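Local atomic coordinates of arsenic responsive repressor ArsR (Corynebacterium glutamicum ATCC 13032, PDB entry 6J0E), a protein that represses transcription as an ArsR-family regulator and binds arsenic, which as As(III) is thought to relieve the repression. Residues L44-Q49 against H76-M81; C55-V60 against V95-V100. All coordinates share one frame; numbering follows the deposited sequence.

Interaction 1. Residues L44-Q49 against H76-M81; sequences LRILSQ and HHLKKM
I46 and M81 meet obliquely in the middle of this contact, and the terminal methyl of the methionine does most of the touching. M81 runs straight as far as SD, then bends at its last torsion (chi3 -87°), which lays CE across the base and the outer arm of the isoleucine: M81 CE is 4.0 Å from I46 CB and 4.0 Å from I46 CD1. The isoleucine has CG1 anti to its carbonyl carbon and an extended second torsion (180°), so its longer arm reaches the other helix, where I46 CD1 stops 3.6 Å from H77 CB. There the two side chains cross at about a right angle, and the methyl meets the imidazole obliquely. The shorter branch points elsewhere, I46 CG2 touching L78 CD2 at 4.0 Å. L47 and M81 come tip to tip, with the sulfur SD of M81 4.1 Å from L47 CG. The helices belong to the winged helix-turn-helix fold of the ArsR family: 71-83 is the second helix of the helix-turn-helix pair and, as in relatives, probably the DNA-recognition helix, while 41-52 crosses it almost at a right angle, the segment axes 10.8 Å apart with a signed crossing angle of -85°. No hydrogen bond joins the two segments, and all five touching residues are buried. H77 ND1 is hydrogen-bonded to R43 NE on helix 41-52, while CD2 of H76 lies over one face of the H77 ring, offset toward its rim. M67 of helix 60-67 packs on I46, and L87 of strand 87-92 touches L47, L78 and M81.

Interaction 2. Residues C55-V60 against V95-V100; sequences CGPVSV and VVLHRV. With ARS (arsenic), chain C.
The imidazole of H98 has the carbonyl oxygen of V58 at its edge, near the ring plane, while V60 approaches it obliquely, its CG2 lying 4.4 Å from H98 ND1. A water lies an unusually short 2.4 Å from H98 ND1. The same water donates to V58 O, 3.0 Å away, and to V96 O, so it ties the ring to both backbones. H98 and V58 form an antiparallel hydrogen-bonded pair with their side chains on the same face of the sheet. Of its two bonds, V58 N to H98 O is 2.9 Å long with 161° at the hydrogen, and the return bond from H98 N to V58 O is 2.7 Å and straighter, at 173°; in each the donor sits above the carbonyl plane. This pairing adds the short, weakly bonded strand 58-59 to the edge of the 87-92/95-100 hairpin, the wing of the winged helix-turn-helix fold, with 95-100 as the central strand. L97 turns the other way and crosses P57 obliquely, L97 CB lying 3.6 Å from P57 CB; one branch continues along the proline ring, and the other reaches S59, with L97 CD2 3.5 Å from S59 N. Past this pair, S59 is the N-cap of helix 60-67, its OG bonded to E62 N. R99 sends its extended chain away from P57 toward D88, which makes a salt bridge with its NE. At the far end, V100 CG1 rests 3.4 Å from C55 SG, which faces the bound arsenic in a pocket that also includes A51 and G54; C15 of the second subunit packs on C55.

The centres of interactions 1 and 2 lie 11 Å apart, on the same side of the chain's centre, and their segments alternate along the sequence: 44-49, 55-60, 76-81, 95-100. Helix 41-52 leads directly into the loop that carries the arsenic-facing cysteine and then into strand 58-59, so the first halves of both contacts are neighbours in the chain. L78 of interaction 1 touches both segments of interaction 2: its CD1 is 3.3 Å from V60 CG2 and 3.9 Å from H98 ND1. The probable recognition helix thus contacts both helix 41-52 and the wing sheet, while C55, in the arsenic pocket, lies in the loop between helix 41-52 and strand 58-59.

Interaction 1. Residues L44-Q49 against H76-M81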
loop_
_atom_site.group_PDB
_atom_site.type_symbol
_atom_site.label_atom_id
_atom_site.label_comp_id
_atom_site.label_asym_id
_atom_site.label_seq_id
_atom_site.Cartn_x
_atom_site.Cartn_y
_atom_site.Cartn_z
ATOM N N LEU B 44 -1.424 4.226 12.644
ATOM C CA LEU B 44 -2.243 4.554 11.478
ATOM C C LEU B 44 -3.129 5.737 11.719
ATOM O O LEU B 44 -3.323 6.563 10.819
ATOM C CB LEU B 44 -3.148 3.334 11.080
ATOM C CG LEU B 44 -2.321 2.269 10.419
ATOM C CD1 LEU B 44 -3.394 1.306 9.808
ATOM C CD2 LEU B 44 -1.394 2.679 9.314
ATOM N N ARG B 45 -3.742 5.758 12.891
ATOM C CA ARG B 45 -4.491 6.976 13.331
ATOM C C ARG B 45 -3.700 8.265 13.446
ATOM O O ARG B 45 -4.261 9.331 13.109
ATOM C CB ARG B 45 -5.233 6.726 14.615
ATOM C CG ARG B 45 -6.264 5.633 14.451
ATOM C CD ARG B 45 -7.508 5.711 15.371
ATOM N NE ARG B 45 -7.130 5.873 16.762
ATOM C CZ ARG B 45 -6.769 4.929 17.621
ATOM N NH1 ARG B 45 -6.648 3.693 17.261
ATOM N NH2 ARG B 45 -6.454 5.265 18.880
ATOM N N ILE B 46 -2.485 8.190 13.909
ATOM C CA ILE B 46 -1.635 9.353 13.908
ATOM C C ILE B 46 -1.519 9.760 12.487
ATOM O O ILE B 46 -1.694 10.951 12.208
ATOM C CB ILE B 46 -0.265 9.157 14.534
ATOM C CG1 ILE B 46 -0.455 8.774 15.968
ATOM C CG2 ILE B 46 0.569 10.387 14.237
ATOM C CD1 ILE B 46 0.778 8.505 16.838
ATOM N N LEU B 47 -1.160 8.812 11.587
ATOM C CA LEU B 47 -1.105 9.221 10.157
ATOM C C LEU B 47 -2.327 9.864 9.626
ATOM O O LEU B 47 -2.239 10.824 8.824
ATOM C CB LEU B 47 -0.656 8.073 9.229
ATOM C CG LEU B 47 0.681 7.692 9.593
ATOM C CD1 LEU B 47 1.048 6.475 8.747
ATOM C CD2 LEU B 47 1.717 8.812 9.270
ATOM N N SER B 48 -3.466 9.297 9.992
ATOM C CA SER B 48 -4.790 9.935 9.744
ATOM C C SER B 48 -5.039 11.289 10.218
ATOM O O SER B 48 -5.618 12.083 9.507
ATOM C CB SER B 48 -5.892 9.061 10.376
ATOM O OG SER B 48 -6.418 8.313 9.340
ATOM N N GLN B 49 -4.692 11.507 11.495
ATOM C CA GLN B 49 -4.872 12.891 12.013
ATOM C C GLN B 49 -3.947 13.873 11.222
ATOM O O GLN B 49 -4.328 15.002 10.979
ATOM C CB GLN B 49 -4.594 12.949 13.509
ATOM C CG GLN B 49 -5.547 12.085 14.315
ATOM C CD GLN B 49 -6.856 12.832 14.667
ATOM O OE1 GLN B 49 -7.034 14.001 14.254
ATOM N NE2 GLN B 49 -7.784 12.142 15.315
ATOM N N HIS B 76 6.157 8.005 21.725
ATOM C CA HIS B 76 6.828 6.723 21.400
ATOM C C HIS B 76 6.569 6.430 19.878
ATOM O O HIS B 76 7.445 6.042 19.110
ATOM C CB HIS B 76 6.266 5.611 22.258
ATOM C CG HIS B 76 6.653 4.243 21.803
ATOM N ND1 HIS B 76 7.820 3.658 22.240
ATOM C CD2 HIS B 76 6.021 3.335 21.037
ATOM C CE1 HIS B 76 7.913 2.444 21.725
ATOM N NE2 HIS B 76 6.813 2.217 21.013
ATOM N N HIS B 77 5.323 6.603 19.501
ATOM C CA HIS B 77 4.827 6.259 18.139
ATOM C C HIS B 77 5.478 7.206 17.149
ATOM O O HIS B 77 5.878 6.775 16.083
ATOM C CB HIS B 77 3.355 6.249 18.057
ATOM C CG HIS B 77 2.723 5.048 18.701
ATOM N ND1 HIS B 77 3.094 3.754 18.382
ATOM C CD2 HIS B 77 1.744 4.941 19.631
ATOM C CE1 HIS B 77 2.450 2.915 19.177
ATOM N NE2 HIS B 77 1.553 3.603 19.868
ATOM N N LEU B 78 5.578 8.476 17.517
ATOM C CA LEU B 78 6.156 9.412 16.643
ATOM C C LEU B 78 7.642 9.095 16.386
ATOM O O LEU B 78 8.120 9.286 15.275
ATOM C CB LEU B 78 6.043 10.828 17.126
ATOM C CG LEU B 78 4.616 11.320 17.170
ATOM C CD1 LEU B 78 4.630 12.678 17.831
ATOM C CD2 LEU B 78 4.084 11.504 15.776
ATOM N N LYS B 79 8.297 8.664 17.446
ATOM C CA LYS B 79 9.728 8.378 17.339
ATOM C C LYS B 79 9.859 7.133 16.306
ATOM O O LYS B 79 10.722 7.130 15.484
ATOM C CB LYS B 79 10.296 8.114 18.742
ATOM C CG LYS B 79 11.759 7.798 18.720
ATOM C CD LYS B 79 12.350 8.131 20.040
ATOM C CE LYS B 79 13.817 7.795 19.997
ATOM N NZ LYS B 79 13.962 6.363 19.918
ATOM N N LYS B 80 9.053 6.094 16.455
ATOM C CA LYS B 80 9.164 4.906 15.612
ATOM C C LYS B 80 8.847 5.293 14.148
ATOM O O LYS B 80 9.564 4.901 13.285
ATOM C CB LYS B 80 8.215 3.831 16.116
ATOM C CG LYS B 80 8.618 3.320 17.523
ATOM C CD LYS B 80 9.954 2.585 17.551
ATOM C CE LYS B 80 10.120 1.938 18.986
ATOM N NZ LYS B 80 11.493 1.396 18.934
ATOM N N MET B 81 7.865 6.163 13.921
ATOM C CA MET B 81 7.517 6.555 12.606
ATOM C C MET B 81 8.573 7.461 11.929
ATOM O O MET B 81 8.801 7.394 10.748
ATOM C CB MET B 81 6.141 7.146 12.516
ATOM C CG MET B 81 5.125 6.040 12.685
ATOM S SD MET B 81 3.591 6.889 12.391
ATOM C CE MET B 81 3.350 7.417 14.024
#

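Interaction 2. Residues C55-V60 against V95-V100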
loop_
_atom_site.group_PDB
_atom_site.type_symbol
_atom_site.label_atom_id
_atom_site.label_comp_id
_atom_site.label_asym_id
_atom_site.label_seq_id
_atom_site.Cartn_x
_atom_site.Cartn_y
_atom_site.Cartn_z
ATOM N N CYS B 55 -1.609 17.719 6.096
ATOM C CA CYS B 55 -0.201 17.321 6.178
ATOM C C CYS B 55 0.759 18.382 6.674
ATOM O O CYS B 55 1.981 18.249 6.520
ATOM C CB CYS B 55 0.303 16.749 4.825
ATOM S SG CYS B 55 -0.317 15.068 4.452
ATOM N N GLY B 56 0.232 19.389 7.316
ATOM C CA GLY B 56 1.085 20.336 8.045
ATOM C C GLY B 56 1.781 19.730 9.213
ATOM O O GLY B 56 1.328 18.754 9.725
ATOM N N PRO B 57 2.880 20.338 9.634
ATOM C CA PRO B 57 3.549 19.907 10.815
ATOM C C PRO B 57 2.730 20.140 12.036
ATOM O O PRO B 57 2.115 21.185 12.121
ATOM C CB PRO B 57 4.860 20.777 10.783
ATOM C CG PRO B 57 4.509 21.949 10.018
ATOM C CD PRO B 57 3.706 21.362 8.913
ATOM N N VAL B 58 2.676 19.170 12.951
ATOM C CA VAL B 58 1.859 19.226 14.171
ATOM C C VAL B 58 2.789 18.884 15.364
ATOM O O VAL B 58 3.672 18.040 15.239
ATOM C CB VAL B 58 0.662 18.259 13.954
ATOM C CG1 VAL B 58 -0.180 18.057 15.184
ATOM C CG2 VAL B 58 -0.240 18.771 12.807
ATOM N N SER B 59 2.588 19.522 16.515
ATOM C CA SER B 59 3.255 19.131 17.757
ATOM C C SER B 59 2.662 17.901 18.467
ATOM O O SER B 59 1.495 17.604 18.367
ATOM C CB SER B 59 3.243 20.272 18.769
ATOM O OG SER B 59 1.915 20.455 19.179
ATOM N N VAL B 60 3.490 17.251 19.246
ATOM C CA VAL B 60 2.967 16.181 20.117
ATOM C C VAL B 60 1.782 16.633 20.975
ATOM O O VAL B 60 0.801 15.900 21.074
ATOM C CB VAL B 60 4.057 15.585 20.956
ATOM C CG1 VAL B 60 3.517 14.416 21.780
ATOM C CG2 VAL B 60 5.143 15.098 20.046
ATOM N N VAL B 95 10.126 24.790 19.559
ATOM C CA VAL B 95 9.174 23.694 19.624
ATOM C C VAL B 95 9.396 22.714 18.450
ATOM O O VAL B 95 9.583 23.131 17.301
ATOM C CB VAL B 95 7.782 24.241 19.571
ATOM C CG1 VAL B 95 6.809 23.103 19.680
ATOM C CG2 VAL B 95 7.633 25.201 20.747
ATOM N N VAL B 96 9.359 21.418 18.740
ATOM C CA VAL B 96 9.537 20.389 17.673
ATOM C C VAL B 96 8.155 19.997 17.104
ATOM O O VAL B 96 7.294 19.550 17.859
ATOM C CB VAL B 96 10.158 19.120 18.220
ATOM C CG1 VAL B 96 10.148 18.013 17.149
ATOM C CG2 VAL B 96 11.622 19.318 18.708
ATOM N N LEU B 97 7.959 20.160 15.762
ATOM C CA LEU B 97 6.735 19.666 15.075
ATOM C C LEU B 97 7.085 18.401 14.273
ATOM O O LEU B 97 8.232 18.161 13.912
ATOM C CB LEU B 97 6.198 20.649 14.148
ATOM C CG LEU B 97 6.009 22.050 14.782
ATOM C CD1 LEU B 97 5.585 23.013 13.726
ATOM C CD2 LEU B 97 5.079 21.938 15.925
ATOM N N HIS B 98 6.061 17.576 13.991
ATOM C CA HIS B 98 6.269 16.412 13.116
ATOM C C HIS B 98 5.468 16.541 11.868
ATOM O O HIS B 98 4.328 16.984 11.913
ATOM C CB HIS B 98 5.788 15.228 13.918
ATOM C CG HIS B 98 6.841 14.702 14.795
ATOM N ND1 HIS B 98 7.017 15.150 16.037
ATOM C CD2 HIS B 98 7.801 13.759 14.589
ATOM C CE1 HIS B 98 8.027 14.534 16.613
ATOM N NE2 HIS B 98 8.477 13.610 15.781
ATOM N N ARG B 99 6.068 16.209 10.714
ATOM C CA ARG B 99 5.316 16.273 9.481
ATOM C C ARG B 99 5.543 14.982 8.685
ATOM O O ARG B 99 6.653 14.423 8.581
ATOM C CB ARG B 99 5.660 17.451 8.605
ATOM C CG ARG B 99 7.119 17.595 8.470
ATOM C CD ARG B 99 7.487 18.324 7.127
ATOM N NE ARG B 99 8.925 18.145 7.011
ATOM C CZ ARG B 99 9.739 18.814 6.218
ATOM N NH1 ARG B 99 9.280 19.740 5.407
ATOM N NH2 ARG B 99 11.026 18.546 6.292
ATOM N N VAL B 100 4.468 14.564 8.102
ATOM C CA VAL B 100 4.526 13.438 7.205
ATOM C C VAL B 100 5.428 13.725 5.987
ATOM O O VAL B 100 5.521 14.817 5.411
ATOM C CB VAL B 100 3.148 12.974 6.820
ATOM C CG1 VAL B 100 2.546 13.869 5.839
ATOM C CG2 VAL B 100 3.282 11.548 6.276
HETATM AS AS ARS C . -2.150 15.702 3.208
HETATM O O HOH W 1 5.753 16.887 17.143
#